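Local atomic coordinates of BauA (Acinetobacter baumannii, PDB entry 6H7F), a protein that probably takes up ferric acinetobactin across the outer membrane as a TonB-dependent siderophore receptor, a beta-barrel plugged from within. Residues G98-N103 / Q684-N689; D252-G257 / G281-K286. One frame throughout, in Å; residues are numbered along the deposited sequence.

Contact 1: residues G98-N103 / Q684-N689. With OPZ (~{N}-[(4~{S},5~{R})-2-[2-(1~{H}-imidazol-4-yl)ethyl]-5-methyl-3-oxidanylidene-1,2-oxazolidin-4-yl]-2,3-bis(oxidanyl)benzamide), chain G; OPV (~{N}-[(4~{S},5~{S})-2-[2-(1~{H}-imidazol-4-yl)ethyl]-5-methyl-3-oxidanylidene-1,2-oxazolidin-4-yl]-2,3-bis(oxidanyl)benzamide), chain F; EDO (1,2-ethanediol), chain O.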
loop_
_atom_site.group_PDB
_atom_site.type_symbol
_atom_site.label_atom_id
_atom_site.label_comp_id
_atom_site.label_asym_id
_atom_site.label_seq_id
_atom_site.Cartn_x
_atom_site.Cartn_y
_atom_site.Cartn_z
ATOM N N GLY A 98 -5.340 2.341 -20.299
ATOM C CA GLY A 98 -6.628 2.657 -20.929
ATOM C C GLY A 98 -6.496 3.748 -21.985
ATOM O O GLY A 98 -7.378 4.575 -22.155
ATOM N N GLY A 99 -5.380 3.734 -22.712
ATOM C CA GLY A 99 -5.219 4.557 -23.919
ATOM C C GLY A 99 -6.136 4.085 -25.039
ATOM O O GLY A 99 -6.756 3.032 -24.928
ATOM N N TRP A 100 -6.222 4.874 -26.117
ATOM C CA TRP A 100 -7.043 4.512 -27.259
ATOM C C TRP A 100 -6.305 3.485 -28.142
ATOM O O TRP A 100 -6.909 2.912 -29.038
ATOM C CB TRP A 100 -7.484 5.752 -28.053
ATOM C CG TRP A 100 -6.371 6.686 -28.385
ATOM C CD1 TRP A 100 -5.925 7.730 -27.629
ATOM C CD2 TRP A 100 -5.546 6.656 -29.556
ATOM N NE1 TRP A 100 -4.894 8.365 -28.258
ATOM C CE2 TRP A 100 -4.618 7.714 -29.430
ATOM C CE3 TRP A 100 -5.482 5.833 -30.681
ATOM C CZ2 TRP A 100 -3.655 7.984 -30.404
ATOM C CZ3 TRP A 100 -4.512 6.084 -31.634
ATOM C CH2 TRP A 100 -3.609 7.138 -31.490
ATOM N N SER A 101 -5.017 3.251 -27.860
ATOM C CA SER A 101 -4.255 2.131 -28.463
ATOM C C SER A 101 -3.056 1.778 -27.576
ATOM O O SER A 101 -2.647 2.561 -26.707
ATOM C CB SER A 101 -3.793 2.466 -29.866
ATOM O OG SER A 101 -2.617 3.260 -29.833
ATOM N N GLU A 102 -2.479 0.607 -27.838
ATOM C CA GLU A 102 -1.157 0.266 -27.356
ATOM C C GLU A 102 -0.151 1.251 -27.955
ATOM O O GLU A 102 -0.405 1.882 -28.989
ATOM C CB GLU A 102 -0.817 -1.187 -27.703
ATOM C CG GLU A 102 -1.763 -2.213 -27.074
ATOM C CD GLU A 102 -1.262 -3.657 -27.093
ATOM O OE1 GLU A 102 -0.103 -3.885 -26.667
ATOM O OE2 GLU A 102 -2.016 -4.547 -27.559
ATOM N N ASN A 103 0.990 1.388 -27.286
ATOM C CA ASN A 103 2.051 2.225 -27.749
ATOM C C ASN A 103 3.383 1.651 -27.268
ATOM O O ASN A 103 3.665 1.633 -26.061
ATOM C CB ASN A 103 1.890 3.663 -27.269
ATOM C CG ASN A 103 2.905 4.590 -27.889
ATOM O OD1 ASN A 103 3.140 4.543 -29.101
ATOM N ND2 ASN A 103 3.530 5.414 -27.068
ATOM N N GLN A 684 5.616 10.051 -22.765
ATOM C CA GLN A 684 5.047 10.593 -23.997
ATOM C C GLN A 684 4.227 9.523 -24.722
ATOM O O GLN A 684 4.755 8.499 -25.160
ATOM C CB GLN A 684 6.125 11.135 -24.925
ATOM C CG GLN A 684 5.535 11.769 -26.177
ATOM C CD GLN A 684 6.405 12.854 -26.767
ATOM O OE1 GLN A 684 7.037 12.666 -27.814
ATOM N NE2 GLN A 684 6.450 14.002 -26.097
ATOM N N PRO A 685 2.907 9.744 -24.887
ATOM C CA PRO A 685 2.077 8.903 -25.743
ATOM C C PRO A 685 2.102 9.364 -27.214
ATOM O O PRO A 685 2.845 10.292 -27.567
ATOM C CB PRO A 685 0.698 9.146 -25.121
ATOM C CG PRO A 685 0.727 10.620 -24.788
ATOM C CD PRO A 685 2.153 10.876 -24.328
ATOM N N GLN A 686 1.241 8.761 -28.033
ATOM C CA GLN A 686 1.001 9.202 -29.395
ATOM C C GLN A 686 0.153 10.485 -29.376
ATOM O O GLN A 686 -0.787 10.609 -28.584
ATOM C CB GLN A 686 0.346 8.068 -30.185
ATOM C CG GLN A 686 1.293 6.905 -30.480
ATOM C CD GLN A 686 0.654 5.840 -31.348
ATOM O OE1 GLN A 686 -0.175 6.133 -32.204
ATOM N NE2 GLN A 686 1.027 4.586 -31.132
ATOM N N LEU A 687 0.555 11.456 -30.212
ATOM C CA LEU A 687 -0.279 12.605 -30.671
ATOM C C LEU A 687 -0.281 13.746 -29.633
ATOM O O LEU A 687 -0.284 14.904 -30.011
ATOM C CB LEU A 687 -1.699 12.123 -30.989
ATOM C CG LEU A 687 -1.786 11.068 -32.098
ATOM C CD1 LEU A 687 -3.226 10.805 -32.492
ATOM C CD2 LEU A 687 -0.961 11.494 -33.329
ATOM N N THR A 688 -0.267 13.408 -28.335
ATOM C CA THR A 688 -0.105 14.402 -27.276
ATOM C C THR A 688 1.273 14.243 -26.615
ATOM O O THR A 688 1.935 13.202 -26.762
ATOM C CB THR A 688 -1.252 14.315 -26.261
ATOM O OG1 THR A 688 -1.307 12.999 -25.710
ATOM C CG2 THR A 688 -2.599 14.651 -26.865
ATOM N N ASN A 689 1.681 15.279 -25.874
ATOM C CA ASN A 689 3.034 15.394 -25.311
ATOM C C ASN A 689 3.229 14.434 -24.121
ATOM O O ASN A 689 4.302 13.860 -23.976
ATOM C CB ASN A 689 3.323 16.820 -24.846
ATOM C CG ASN A 689 3.284 17.849 -25.954
ATOM O OD1 ASN A 689 3.015 19.024 -25.685
ATOM N ND2 ASN A 689 3.627 17.436 -27.176
HETATM C CAJ OPZ G . -1.775 9.456 -41.292
HETATM N NAM OPZ G . -1.790 10.637 -41.922
HETATM C CAI OPZ G . -2.916 10.706 -42.641
HETATM N NAO OPZ G . -3.606 9.571 -42.457
HETATM C CAT OPZ G . -2.896 8.811 -41.625
HETATM C CAK OPZ G . -3.310 7.396 -41.127
HETATM C CAL OPZ G . -4.084 7.492 -39.795
HETATM N NAY OPZ G . -3.422 8.482 -38.883
HETATM C C OPZ G . -3.767 9.750 -38.617
HETATM O O OPZ G . -4.729 10.337 -39.115
HETATM O OG1 OPZ G . -2.121 8.189 -38.089
HETATM C CB OPZ G . -2.139 9.176 -37.070
HETATM C CG2 OPZ G . -2.975 8.665 -35.894
HETATM C CA OPZ G . -2.817 10.355 -37.781
HETATM N N OPZ G . -3.396 11.317 -36.820
HETATM C CAQ OPZ G . -2.743 12.455 -36.556
HETATM O OAB OPZ G . -1.629 12.681 -37.006
HETATM C CAV OPZ G . -3.305 13.301 -35.598
HETATM C CAH OPZ G . -2.607 14.435 -35.150
HETATM C CAF OPZ G . -3.155 15.266 -34.167
HETATM C CAG OPZ G . -4.402 14.956 -33.605
HETATM C CAS OPZ G . -5.078 13.820 -34.049
HETATM O OAD OPZ G . -6.285 13.440 -33.596
HETATM C CAU OPZ G . -4.530 13.017 -35.026
HETATM O OAE OPZ G . -5.228 11.928 -35.435
HETATM C CAJ OPV F . -1.835 10.664 -41.604
HETATM N NAM OPV F . -2.092 11.586 -42.533
HETATM C CAI OPV F . -3.172 11.197 -43.220
HETATM N NAO OPV F . -3.590 10.032 -42.719
HETATM C CAT OPV F . -2.763 9.719 -41.727
HETATM C CAK OPV F . -2.857 8.446 -40.858
HETATM C CAL OPV F . -3.643 8.729 -39.563
HETATM N NAY OPV F . -2.814 9.458 -38.536
HETATM C C OPV F . -2.558 10.766 -38.538
HETATM O O OPV F . -2.986 11.555 -39.380
HETATM O OG1 OPV F . -2.110 8.832 -37.292
HETATM C CB OPV F . -1.240 9.876 -36.815
HETATM C CG2 OPV F . 0.203 9.631 -37.269
HETATM C CA OPV F . -1.812 11.161 -37.434
HETATM N N OPV F . -2.706 11.857 -36.476
HETATM C CAQ OPV F . -2.492 13.144 -36.181
HETATM O OAB OPV F . -1.507 13.742 -36.599
HETATM C CAV OPV F . -3.309 13.763 -35.227
HETATM C CAH OPV F . -2.791 14.927 -34.635
HETATM C CAF OPV F . -3.506 15.617 -33.649
HETATM C CAG OPV F . -4.762 15.147 -33.239
HETATM C CAS OPV F . -5.272 13.991 -33.824
HETATM O OAD OPV F . -6.468 13.464 -33.517
HETATM C CAU OPV F . -4.569 13.308 -34.794
HETATM O OAE OPV F . -5.176 12.190 -35.311
HETATM C C1 EDO O . 6.544 22.573 -26.781
HETATM O O1 EDO O . 7.895 22.175 -26.980
HETATM C C2 EDO O . 5.683 21.446 -27.289
HETATM O O2 EDO O . 5.900 20.283 -26.477
HETATM O O HOH W 1 -2.842 9.881 -26.780
HETATM O O HOH W 2 -1.394 3.356 -32.459
HETATM O O HOH W 3 0.501 1.851 -32.339
HETATM O O HOH W 4 4.840 7.992 -27.823
#
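Three acceptors share the two N-H groups of Q686 NE2: the side-chain oxygen of N103 and two waters. The direct bond, from Q686 NE2 to N103 OD1, is 2.9 Å long and fairly straight at 163°. N103 OD1 lies in the amide plane of Q686, whereas the donor stands above the carbonyl plane of N103, and the two amide planes are 70° apart. N103 brings its amide there with CG anti to the backbone N (chi1 -173°). An asparagine suits the place by offering both halves of its amide: ND2 donates to a water that in turn donates to Q684 O, and also bonds N94. The waters on Q686 NE2 lead back to the plug loop: one donates to S101 OG, water oxygen to OG 2.9 Å, and the other, weakly, to E102 O. S101 OG itself donates to E102 O at 2.7 Å, which ties this bend of the loop together. The long, extended glutamine can thus span a wet seam between the segments. Its OE1 lies 3.6 Å from W100 CH2, the amide nearly perpendicular to the indole. W100 adds the apolar part of the contact: its CZ2 meets L687 CD1 at 3.5 Å, while NE1 reaches Q686 O through a water. L687 CD1 also lies 3.6 Å from OPZ CAU and CD2 approaches OPV, two isomers modelled over each other in one place. The contact joins the plug domain, whose loop between strands 91-92 and 105-106 carries 98-103, to the barrel loop between strands 682-683 and 691-692; within the plug E102 bonds T81 and T130, and on the barrel side Q684 packs on strand 599-618.

Contact 2: residues D252-G257 / G281-K286. With FV8 ((4~{S},5~{R})-2-[2,3-bis(oxidanyl)phenyl]-~{N}-[2-(1~{H}-imidazol-4-yl)ethyl]-5-methyl-~{N}-oxidanyl-4,5-dihydro-1,3-oxazole-4-carboxamide), chain E; OPZ (~{N}-[(4~{S},5~{R})-2-[2-(1~{H}-imidazol-4-yl)ethyl]-5-methyl-3-oxidanylidene-1,2-oxazolidin-4-yl]-2,3-bis(oxidanyl)benzamide), chain G; EDO (1,2-ethanediol), chain T.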
loop_
_atom_site.group_PDB
_atom_site.type_symbol
_atom_site.label_atom_id
_atom_site.label_comp_id
_atom_site.label_asym_id
_atom_site.label_seq_id
_atom_site.Cartn_x
_atom_site.Cartn_y
_atom_site.Cartn_z
ATOM N N ASP A 252 -14.142 3.147 -21.016
ATOM C CA ASP A 252 -14.780 4.352 -20.488
ATOM C C ASP A 252 -13.769 5.086 -19.606
ATOM O O ASP A 252 -13.107 4.475 -18.785
ATOM C CB ASP A 252 -16.032 4.003 -19.678
ATOM C CG ASP A 252 -17.200 3.480 -20.498
ATOM O OD1 ASP A 252 -17.415 3.989 -21.620
ATOM O OD2 ASP A 252 -17.880 2.549 -20.012
ATOM N N GLY A 253 -13.662 6.400 -19.794
ATOM C CA GLY A 253 -12.562 7.194 -19.254
ATOM C C GLY A 253 -11.241 6.857 -19.918
ATOM O O GLY A 253 -10.245 6.577 -19.244
ATOM N N VAL A 254 -11.242 6.859 -21.253
ATOM C CA VAL A 254 -10.029 6.635 -22.058
ATOM C C VAL A 254 -9.033 7.766 -21.774
ATOM O O VAL A 254 -9.426 8.911 -21.540
ATOM C CB VAL A 254 -10.394 6.571 -23.554
ATOM C CG1 VAL A 254 -11.039 7.869 -24.020
ATOM C CG2 VAL A 254 -9.195 6.210 -24.424
ATOM N N THR A 255 -7.743 7.442 -21.797
ATOM C CA THR A 255 -6.693 8.436 -21.561
ATOM C C THR A 255 -6.104 8.889 -22.903
ATOM O O THR A 255 -5.677 8.062 -23.742
ATOM C CB THR A 255 -5.644 7.921 -20.562
ATOM O OG1 THR A 255 -4.668 8.939 -20.359
ATOM C CG2 THR A 255 -4.938 6.676 -21.017
ATOM N N ARG A 256 -6.124 10.210 -23.115
ATOM C CA ARG A 256 -5.728 10.828 -24.393
ATOM C C ARG A 256 -4.420 11.611 -24.222
ATOM O O ARG A 256 -3.675 11.796 -25.171
ATOM C CB ARG A 256 -6.835 11.749 -24.890
ATOM C CG ARG A 256 -6.452 12.567 -26.115
ATOM C CD ARG A 256 -6.289 11.752 -27.399
ATOM N NE ARG A 256 -6.079 12.639 -28.537
ATOM C CZ ARG A 256 -6.134 12.274 -29.812
ATOM N NH1 ARG A 256 -6.198 10.991 -30.127
ATOM N NH2 ARG A 256 -6.131 13.201 -30.764
ATOM N N GLY A 257 -4.164 12.075 -22.992
ATOM C CA GLY A 257 -2.942 12.773 -22.646
ATOM C C GLY A 257 -3.071 14.267 -22.865
ATOM O O GLY A 257 -4.141 14.761 -23.236
ATOM N N GLY A 281 -15.645 10.332 -21.467
ATOM C CA GLY A 281 -14.996 9.979 -22.735
ATOM C C GLY A 281 -14.884 8.475 -22.892
ATOM O O GLY A 281 -14.731 7.741 -21.907
ATOM N N SER A 282 -14.979 7.991 -24.131
ATOM C CA SER A 282 -14.861 6.553 -24.359
ATOM C C SER A 282 -14.302 6.258 -25.752
ATOM O O SER A 282 -14.403 7.059 -26.673
ATOM C CB SER A 282 -16.179 5.855 -24.140
ATOM O OG SER A 282 -17.107 6.234 -25.129
ATOM N N VAL A 283 -13.688 5.085 -25.857
ATOM C CA VAL A 283 -13.256 4.521 -27.090
ATOM C C VAL A 283 -13.747 3.074 -27.169
ATOM O O VAL A 283 -13.846 2.379 -26.162
ATOM C CB VAL A 283 -11.729 4.593 -27.208
ATOM C CG1 VAL A 283 -11.051 3.686 -26.202
ATOM C CG2 VAL A 283 -11.268 4.283 -28.612
ATOM N N GLU A 284 -14.066 2.644 -28.381
ATOM C CA GLU A 284 -14.464 1.272 -28.664
ATOM C C GLU A 284 -13.931 0.857 -30.042
ATOM O O GLU A 284 -14.046 1.604 -31.017
ATOM C CB GLU A 284 -15.980 1.158 -28.635
ATOM C CG GLU A 284 -16.476 -0.265 -28.689
ATOM C CD GLU A 284 -17.985 -0.356 -28.773
ATOM O OE1 GLU A 284 -18.518 -0.133 -29.895
ATOM O OE2 GLU A 284 -18.628 -0.594 -27.702
ATOM N N THR A 285 -13.338 -0.337 -30.096
ATOM C CA THR A 285 -12.900 -0.957 -31.329
ATOM C C THR A 285 -13.480 -2.372 -31.400
ATOM O O THR A 285 -13.298 -3.170 -30.477
ATOM C CB THR A 285 -11.369 -0.962 -31.440
ATOM O OG1 THR A 285 -10.892 0.359 -31.192
ATOM C CG2 THR A 285 -10.878 -1.412 -32.796
ATOM N N LYS A 286 -14.204 -2.655 -32.489
ATOM C CA LYS A 286 -14.612 -4.027 -32.846
ATOM C C LYS A 286 -13.735 -4.513 -34.003
ATOM O O LYS A 286 -13.627 -3.846 -35.035
ATOM C CB LYS A 286 -16.085 -4.066 -33.259
ATOM C CG LYS A 286 -17.089 -3.815 -32.145
ATOM C CD LYS A 286 -18.481 -3.490 -32.650
ATOM C CE LYS A 286 -19.447 -3.160 -31.532
ATOM N NZ LYS A 286 -20.856 -3.316 -31.965
HETATM C CAJ FV8 E . -6.926 7.987 -36.370
HETATM N NAN FV8 E . -7.381 8.751 -37.356
HETATM C CAI FV8 E . -7.419 10.039 -36.885
HETATM N NAO FV8 E . -6.970 10.087 -35.586
HETATM C CAT FV8 E . -6.668 8.813 -35.307
HETATM C CAK FV8 E . -6.119 8.310 -33.988
HETATM C CAL FV8 E . -7.201 8.366 -32.898
HETATM N NAY FV8 E . -7.614 9.754 -32.724
HETATM O OAE FV8 E . -6.692 10.742 -32.955
HETATM C C FV8 E . -8.822 10.086 -32.318
HETATM O O FV8 E . -9.698 9.213 -32.065
HETATM C CA FV8 E . -9.022 11.492 -32.286
HETATM N N FV8 E . -8.808 12.060 -33.654
HETATM C CB FV8 E . -10.446 11.896 -31.960
HETATM C CG2 FV8 E . -10.516 12.931 -30.809
HETATM O OG1 FV8 E . -10.935 12.574 -33.122
HETATM C CAR FV8 E . -9.936 12.689 -34.043
HETATM C CAV FV8 E . -10.145 13.249 -35.259
HETATM C CAH FV8 E . -11.415 13.750 -35.568
HETATM C CAF FV8 E . -11.678 14.330 -36.821
HETATM C CAG FV8 E . -10.671 14.387 -37.803
HETATM C CAS FV8 E . -9.409 13.867 -37.500
HETATM O OAC FV8 E . -8.365 13.884 -38.384
HETATM C CAU FV8 E . -9.179 13.296 -36.243
HETATM O OAD FV8 E . -7.954 12.818 -35.960
HETATM C CAJ OPZ G . -1.775 9.456 -41.292
HETATM N NAM OPZ G . -1.790 10.637 -41.922
HETATM C CAI OPZ G . -2.916 10.706 -42.641
HETATM N NAO OPZ G . -3.606 9.571 -42.457
HETATM C CAT OPZ G . -2.896 8.811 -41.625
HETATM C CAK OPZ G . -3.310 7.396 -41.127
HETATM C CAL OPZ G . -4.084 7.492 -39.795
HETATM N NAY OPZ G . -3.422 8.482 -38.883
HETATM C C OPZ G . -3.767 9.750 -38.617
HETATM O O OPZ G . -4.729 10.337 -39.115
HETATM O OG1 OPZ G . -2.121 8.189 -38.089
HETATM C CB OPZ G . -2.139 9.176 -37.070
HETATM C CG2 OPZ G . -2.975 8.665 -35.894
HETATM C CA OPZ G . -2.817 10.355 -37.781
HETATM N N OPZ G . -3.396 11.317 -36.820
HETATM C CAQ OPZ G . -2.743 12.455 -36.556
HETATM O OAB OPZ G . -1.629 12.681 -37.006
HETATM C CAV OPZ G . -3.305 13.301 -35.598
HETATM C CAH OPZ G . -2.607 14.435 -35.150
HETATM C CAF OPZ G . -3.155 15.266 -34.167
HETATM C CAG OPZ G . -4.402 14.956 -33.605
HETATM C CAS OPZ G . -5.078 13.820 -34.049
HETATM O OAD OPZ G . -6.285 13.440 -33.596
HETATM C CAU OPZ G . -4.530 13.017 -35.026
HETATM O OAE OPZ G . -5.228 11.928 -35.435
HETATM C C1 EDO T . -17.442 5.016 -28.393
HETATM O O1 EDO T . -17.438 4.442 -27.080
HETATM C C2 EDO T . -18.021 6.421 -28.359
HETATM O O2 EDO T . -19.440 6.371 -28.534
#
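D252 and S282 form an antiparallel, non-hydrogen-bonded pair with their CA atoms 4.5 Å apart, where the end of strand 238-252 meets the start of strand 282-297. Just beyond, G253 N donates to G281 O over 2.7 Å, with an N-H...O angle of 145°. G253 has positive phi (68°), a conformation easy for a residue without a side chain, and there the chain leaves the strand for the loop. On the face shared by D252 and S282, D252 OD1 approaches S282 CB at 3.4 Å; this carboxylate oxygen also bonds H250, and S282 OG hydrogen-bonds O1 of a 1,2-ethanediol, probably from the crystallisation liquor. Neighbouring antiparallel strands of this kind build the transmembrane barrel of TonB-dependent receptors, and the loop here drops toward the plug. V254 and V283 cross at about a right angle, touching through V254 CG2 and V283 CG1 at 3.6 Å. Compact branched side chains suit this buried corner, since W100 of the plug packs on both and tyrosines of strand 302-318 flank them. Farther along the loop, R256 bends at chi2 (69°) and presents its guanidinium edge to the ligands: NH1 donates to FV8 OAE at 2.9 Å and NH2 to OPZ OAD at 2.8 Å, or to OAD of the overlapping isomer OPV. Its NE is held by S321 O, which helps fix the group's rotation.

Contacts 1 and 2 have their centres 11 Å apart and touch directly through two probable hydrogen bonds. One runs between G98 O and T255 N, 2.9 Å apart, and ties the plug loop to 252-257; in the other, T688 OG1 meets R256 O at 2.7 Å and joins the two barrel loops. Contact 1 reaches the ferric siderophore site through W100 and L687, whereas 252-257 reaches it through R256. The side chain of L687, about 4 Å from the iron(III) ion, packs on R256, and both residues touch OPZ. V283 is more remote, its side chain about 11 Å from the iron. Plug and barrel elements thus meet at one group of ligands.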